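UDP-galactopyranose mutase (Deinococcus radiodurans, PDB 3HDQ) probably interconverts UDP-galactopyranose and UDP-galactofuranose, using a bound FAD cofactor. Local coordinates at residues 27-41 / 249-261. Numbering follows the deposited sequence.
Sequences SKGFDYLIVGAGFAG and FIPFQHMIYTGPV. With FAD (flavin-adenine dinucleotide), chain L.
In the FAD-binding Rossmann fold, Thr258, just past strand 254-257, bonds to Val35 at the end of strand 32-35: its OG1 donates to Val35 O at 2.6 Å, using an in-plane lone pair of the carbonyl. A chi1 of 75° turns the hydroxyl that way and leaves CG2 against Ala40 CB, 3.5 Å away. A water donates to both Thr258 OG1 and FAD O1P while accepting from Gly41 N, and Ala40 N reaches the same phosphate oxygen directly at 2.9 Å. Gly36, Gly38 and Gly41 fit the GxGxxG pattern of the turn into helix 39-50.

The two strands run parallel as neighbours in the five-stranded sheet, and Val35 N to Ile256 O (2.7 Å, 174°) is nearly straight. One face carries Leu33, whose CD2 sits over the Phe252 ring as a CH-pi contact, 3.7 Å from its centroid, with Met255 CE touching the same methyl. Farther along, Val35 offers CG2 to Met255 SD and CG1 to the adenine at FAD N1A (3.5 Å). On the other face, Ile34 and Ile256 lie side by side. Toward the N-terminal ends of both segments, remote from the FAD, Gln253 NE2 hydrogen-bonds Lys28 O at 2.8 Å, its chain bent at chi2 (-56°).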
# COMPACT_ATOMS: atom_id res chain seq x y z
N SER A 27 14.13 -29.79 6.76
CA SER A 27 13.55 -29.11 5.60
C SER A 27 14.58 -28.20 4.92
O SER A 27 15.25 -27.40 5.58
CB SER A 27 12.32 -28.28 5.99
OG SER A 27 11.14 -29.07 5.99
N LYS A 28 14.72 -28.33 3.61
CA LYS A 28 15.56 -27.39 2.88
C LYS A 28 14.85 -26.04 2.82
O LYS A 28 15.50 -25.00 2.85
CB LYS A 28 15.89 -27.91 1.49
CG LYS A 28 16.56 -29.27 1.50
CD LYS A 28 17.30 -29.49 0.20
CE LYS A 28 16.66 -28.66 -0.90
NZ LYS A 28 17.22 -28.97 -2.24
N GLY A 29 13.51 -26.06 2.77
CA GLY A 29 12.73 -24.84 2.78
C GLY A 29 13.09 -23.92 1.63
O GLY A 29 13.38 -24.38 0.53
N PHE A 30 13.08 -22.61 1.88
CA PHE A 30 13.37 -21.63 0.82
C PHE A 30 14.81 -21.72 0.31
O PHE A 30 15.74 -21.99 1.07
CB PHE A 30 13.09 -20.21 1.30
CG PHE A 30 11.66 -19.97 1.68
CD1 PHE A 30 11.25 -20.11 3.00
CD2 PHE A 30 10.72 -19.63 0.72
CE1 PHE A 30 9.92 -19.90 3.36
CE2 PHE A 30 9.38 -19.42 1.07
CZ PHE A 30 8.98 -19.55 2.39
N ASP A 31 14.99 -21.49 -0.98
CA ASP A 31 16.33 -21.42 -1.55
C ASP A 31 17.05 -20.19 -1.01
O ASP A 31 18.26 -20.22 -0.76
CB ASP A 31 16.26 -21.40 -3.08
CG ASP A 31 15.60 -22.65 -3.65
OD1 ASP A 31 16.25 -23.72 -3.63
OD2 ASP A 31 14.44 -22.57 -4.13
N TYR A 32 16.31 -19.10 -0.82
CA TYR A 32 16.88 -17.85 -0.32
C TYR A 32 15.96 -17.13 0.65
O TYR A 32 14.77 -16.92 0.35
CB TYR A 32 17.18 -16.88 -1.46
CG TYR A 32 18.26 -17.32 -2.39
CD1 TYR A 32 19.57 -16.91 -2.21
CD2 TYR A 32 17.98 -18.13 -3.48
CE1 TYR A 32 20.57 -17.30 -3.08
CE2 TYR A 32 18.96 -18.52 -4.36
CZ TYR A 32 20.26 -18.11 -4.15
OH TYR A 32 21.26 -18.50 -5.02
N LEU A 33 16.50 -16.76 1.80
CA LEU A 33 15.86 -15.80 2.68
C LEU A 33 16.52 -14.47 2.35
O LEU A 33 17.75 -14.34 2.42
CB LEU A 33 16.10 -16.17 4.14
CG LEU A 33 15.84 -15.14 5.23
CD1 LEU A 33 14.41 -14.68 5.19
CD2 LEU A 33 16.17 -15.74 6.60
N ILE A 34 15.72 -13.49 1.95
CA ILE A 34 16.25 -12.17 1.62
C ILE A 34 15.82 -11.14 2.66
O ILE A 34 14.64 -10.92 2.89
CB ILE A 34 15.81 -11.73 0.23
CG1 ILE A 34 16.28 -12.75 -0.81
CG2 ILE A 34 16.37 -10.38 -0.11
CD1 ILE A 34 16.02 -12.30 -2.25
N VAL A 35 16.81 -10.54 3.32
CA VAL A 35 16.54 -9.58 4.40
C VAL A 35 16.57 -8.15 3.87
O VAL A 35 17.62 -7.65 3.46
CB VAL A 35 17.56 -9.74 5.55
CG1 VAL A 35 17.07 -8.99 6.80
CG2 VAL A 35 17.80 -11.22 5.87
N GLY A 36 15.40 -7.52 3.87
CA GLY A 36 15.23 -6.17 3.34
C GLY A 36 14.56 -6.16 1.98
O GLY A 36 14.98 -6.89 1.08
N ALA A 37 13.53 -5.34 1.82
CA ALA A 37 12.79 -5.25 0.56
C ALA A 37 12.99 -3.90 -0.16
O ALA A 37 12.08 -3.42 -0.86
CB ALA A 37 11.31 -5.52 0.79
N GLY A 38 14.15 -3.30 0.02
CA GLY A 38 14.52 -2.12 -0.75
C GLY A 38 14.96 -2.53 -2.13
O GLY A 38 14.67 -3.65 -2.57
N PHE A 39 15.67 -1.66 -2.84
CA PHE A 39 16.15 -2.03 -4.15
C PHE A 39 17.02 -3.27 -4.11
O PHE A 39 16.90 -4.14 -4.97
CB PHE A 39 16.90 -0.87 -4.81
CG PHE A 39 16.01 0.09 -5.52
CD1 PHE A 39 15.61 1.26 -4.90
CD2 PHE A 39 15.54 -0.20 -6.80
CE1 PHE A 39 14.76 2.14 -5.55
CE2 PHE A 39 14.69 0.67 -7.45
CZ PHE A 39 14.30 1.84 -6.82
N ALA A 40 17.90 -3.37 -3.11
CA ALA A 40 18.84 -4.48 -3.05
C ALA A 40 18.12 -5.82 -2.96
O ALA A 40 18.34 -6.72 -3.78
CB ALA A 40 19.79 -4.31 -1.86
N GLY A 41 17.26 -5.97 -1.96
CA GLY A 41 16.55 -7.22 -1.78
C GLY A 41 15.58 -7.56 -2.92
O GLY A 41 15.51 -8.70 -3.36
N PHE A 249 13.71 -20.88 13.00
CA PHE A 249 12.76 -21.94 12.67
C PHE A 249 12.32 -22.03 11.21
O PHE A 249 11.86 -23.07 10.77
CB PHE A 249 11.55 -21.93 13.62
CG PHE A 249 10.77 -20.65 13.59
CD1 PHE A 249 10.96 -19.68 14.57
CD2 PHE A 249 9.81 -20.43 12.62
CE1 PHE A 249 10.22 -18.50 14.56
CE2 PHE A 249 9.07 -19.26 12.60
CZ PHE A 249 9.28 -18.30 13.58
N ILE A 250 12.45 -20.96 10.45
CA ILE A 250 12.10 -21.07 9.04
C ILE A 250 13.31 -21.54 8.25
O ILE A 250 14.32 -20.86 8.21
CB ILE A 250 11.57 -19.75 8.44
CG1 ILE A 250 10.25 -19.34 9.09
CG2 ILE A 250 11.36 -19.90 6.95
CD1 ILE A 250 9.64 -18.12 8.45
N PRO A 251 13.19 -22.71 7.60
CA PRO A 251 14.30 -23.27 6.82
C PRO A 251 14.61 -22.50 5.53
O PRO A 251 13.71 -22.25 4.73
CB PRO A 251 13.82 -24.69 6.49
CG PRO A 251 12.35 -24.63 6.57
CD PRO A 251 12.00 -23.57 7.59
N PHE A 252 15.89 -22.13 5.35
CA PHE A 252 16.38 -21.51 4.13
C PHE A 252 17.79 -22.00 3.78
O PHE A 252 18.58 -22.29 4.67
CB PHE A 252 16.38 -19.98 4.24
CG PHE A 252 17.24 -19.44 5.36
CD1 PHE A 252 18.55 -19.04 5.11
CD2 PHE A 252 16.75 -19.33 6.65
CE1 PHE A 252 19.35 -18.53 6.13
CE2 PHE A 252 17.54 -18.83 7.68
CZ PHE A 252 18.84 -18.42 7.43
N GLN A 253 18.10 -22.08 2.49
CA GLN A 253 19.40 -22.56 2.03
C GLN A 253 20.47 -21.48 1.93
O GLN A 253 21.65 -21.74 2.17
CB GLN A 253 19.25 -23.26 0.68
CG GLN A 253 18.41 -24.52 0.74
CD GLN A 253 18.96 -25.51 1.76
OE1 GLN A 253 20.00 -26.13 1.53
NE2 GLN A 253 18.26 -25.65 2.89
N HIS A 254 20.08 -20.27 1.55
CA HIS A 254 21.02 -19.17 1.44
C HIS A 254 20.38 -17.86 1.88
O HIS A 254 19.19 -17.66 1.70
CB HIS A 254 21.56 -19.05 0.01
CG HIS A 254 22.78 -18.18 -0.09
ND1 HIS A 254 24.06 -18.69 -0.05
CD2 HIS A 254 22.91 -16.83 -0.20
CE1 HIS A 254 24.93 -17.69 -0.15
NE2 HIS A 254 24.25 -16.56 -0.23
N MET A 255 21.18 -16.98 2.48
CA MET A 255 20.69 -15.68 2.92
C MET A 255 21.31 -14.53 2.13
O MET A 255 22.52 -14.52 1.84
CB MET A 255 20.94 -15.45 4.43
CG MET A 255 20.50 -14.07 4.88
SD MET A 255 20.80 -13.60 6.60
CE MET A 255 19.55 -14.59 7.43
N ILE A 256 20.46 -13.57 1.76
CA ILE A 256 20.90 -12.32 1.18
C ILE A 256 20.54 -11.23 2.18
O ILE A 256 19.37 -11.03 2.49
CB ILE A 256 20.25 -12.07 -0.20
CG1 ILE A 256 20.76 -13.13 -1.20
CG2 ILE A 256 20.58 -10.67 -0.73
CD1 ILE A 256 20.31 -12.93 -2.60
N TYR A 257 21.55 -10.55 2.72
CA TYR A 257 21.35 -9.55 3.77
C TYR A 257 21.61 -8.14 3.23
O TYR A 257 22.62 -7.89 2.57
CB TYR A 257 22.24 -9.86 5.00
CG TYR A 257 22.09 -8.88 6.15
CD1 TYR A 257 21.05 -9.00 7.06
CD2 TYR A 257 23.00 -7.84 6.33
CE1 TYR A 257 20.91 -8.10 8.11
CE2 TYR A 257 22.88 -6.95 7.37
CZ TYR A 257 21.83 -7.07 8.26
OH TYR A 257 21.72 -6.17 9.30
N THR A 258 20.67 -7.22 3.48
CA THR A 258 20.78 -5.85 2.98
C THR A 258 20.65 -4.81 4.11
O THR A 258 20.53 -3.62 3.86
CB THR A 258 19.77 -5.55 1.83
OG1 THR A 258 18.44 -5.40 2.36
CG2 THR A 258 19.79 -6.67 0.78
N GLY A 259 20.69 -5.28 5.35
CA GLY A 259 20.69 -4.39 6.50
C GLY A 259 22.10 -3.90 6.81
O GLY A 259 23.04 -4.21 6.09
N PRO A 260 22.24 -3.12 7.89
CA PRO A 260 23.57 -2.61 8.30
C PRO A 260 24.50 -3.77 8.69
O PRO A 260 24.02 -4.72 9.31
CB PRO A 260 23.26 -1.75 9.53
CG PRO A 260 21.76 -1.75 9.70
CD PRO A 260 21.21 -2.88 8.91
N VAL A 261 25.78 -3.73 8.31
CA VAL A 261 26.67 -4.87 8.59
C VAL A 261 27.02 -5.05 10.05
O VAL A 261 27.21 -6.17 10.49
CB VAL A 261 28.04 -4.80 7.86
CG1 VAL A 261 28.18 -5.95 6.86
CG2 VAL A 261 28.28 -3.43 7.26
PA FAD L . 17.31 0.17 1.91
O1A FAD L . 16.32 0.94 1.25
O2A FAD L . 17.75 0.85 3.06
O5B FAD L . 16.62 -1.16 2.31
C5B FAD L . 17.15 -2.09 3.19
C4B FAD L . 16.00 -2.69 3.92
O4B FAD L . 16.46 -3.65 4.81
C3B FAD L . 15.33 -1.63 4.76
O3B FAD L . 14.02 -1.39 4.38
C2B FAD L . 15.37 -2.18 6.15
O2B FAD L . 14.15 -1.97 6.76
C1B FAD L . 15.66 -3.64 5.93
N9A FAD L . 16.27 -4.24 7.11
C8A FAD L . 17.38 -3.87 7.76
N7A FAD L . 17.59 -4.67 8.78
C5A FAD L . 16.62 -5.58 8.80
C6A FAD L . 16.33 -6.64 9.62
N6A FAD L . 17.17 -7.02 10.52
N1A FAD L . 15.25 -7.41 9.39
C2A FAD L . 14.43 -7.12 8.36
N3A FAD L . 14.71 -6.08 7.55
C4A FAD L . 15.78 -5.31 7.77
N1 FAD L . 18.98 7.73 -4.41
C2 FAD L . 18.85 8.20 -5.65
O2 FAD L . 19.23 7.57 -6.60
N3 FAD L . 18.28 9.40 -5.82
C4 FAD L . 17.85 10.11 -4.75
O4 FAD L . 17.34 11.17 -4.88
C4X FAD L . 18.00 9.62 -3.51
N5 FAD L . 17.58 10.35 -2.45
C5X FAD L . 17.73 9.86 -1.21
C6 FAD L . 17.29 10.60 -0.14
C7 FAD L . 17.43 10.11 1.13
C7M FAD L . 16.97 10.90 2.28
C8 FAD L . 18.00 8.89 1.33
C8M FAD L . 18.15 8.41 2.73
C9 FAD L . 18.44 8.14 0.26
C9A FAD L . 18.32 8.62 -1.02
N10 FAD L . 18.74 7.90 -2.10
C10 FAD L . 18.58 8.42 -3.33
C1' FAD L . 19.48 6.62 -1.94
C2' FAD L . 18.58 5.41 -1.88
O2' FAD L . 17.79 5.56 -0.76
C3' FAD L . 19.35 4.10 -1.74
O3' FAD L . 20.14 3.78 -2.80
C4' FAD L . 18.42 2.94 -1.83
O4' FAD L . 17.21 3.42 -1.35
C5' FAD L . 19.00 1.82 -1.02
O5' FAD L . 18.53 0.56 -1.32
P FAD L . 18.86 -0.61 -0.36
O1P FAD L . 18.09 -1.74 -0.72
O2P FAD L . 20.23 -0.91 -0.54
O3P FAD L . 18.60 -0.14 1.10
O HOH W 1 16.87 -4.06 0.16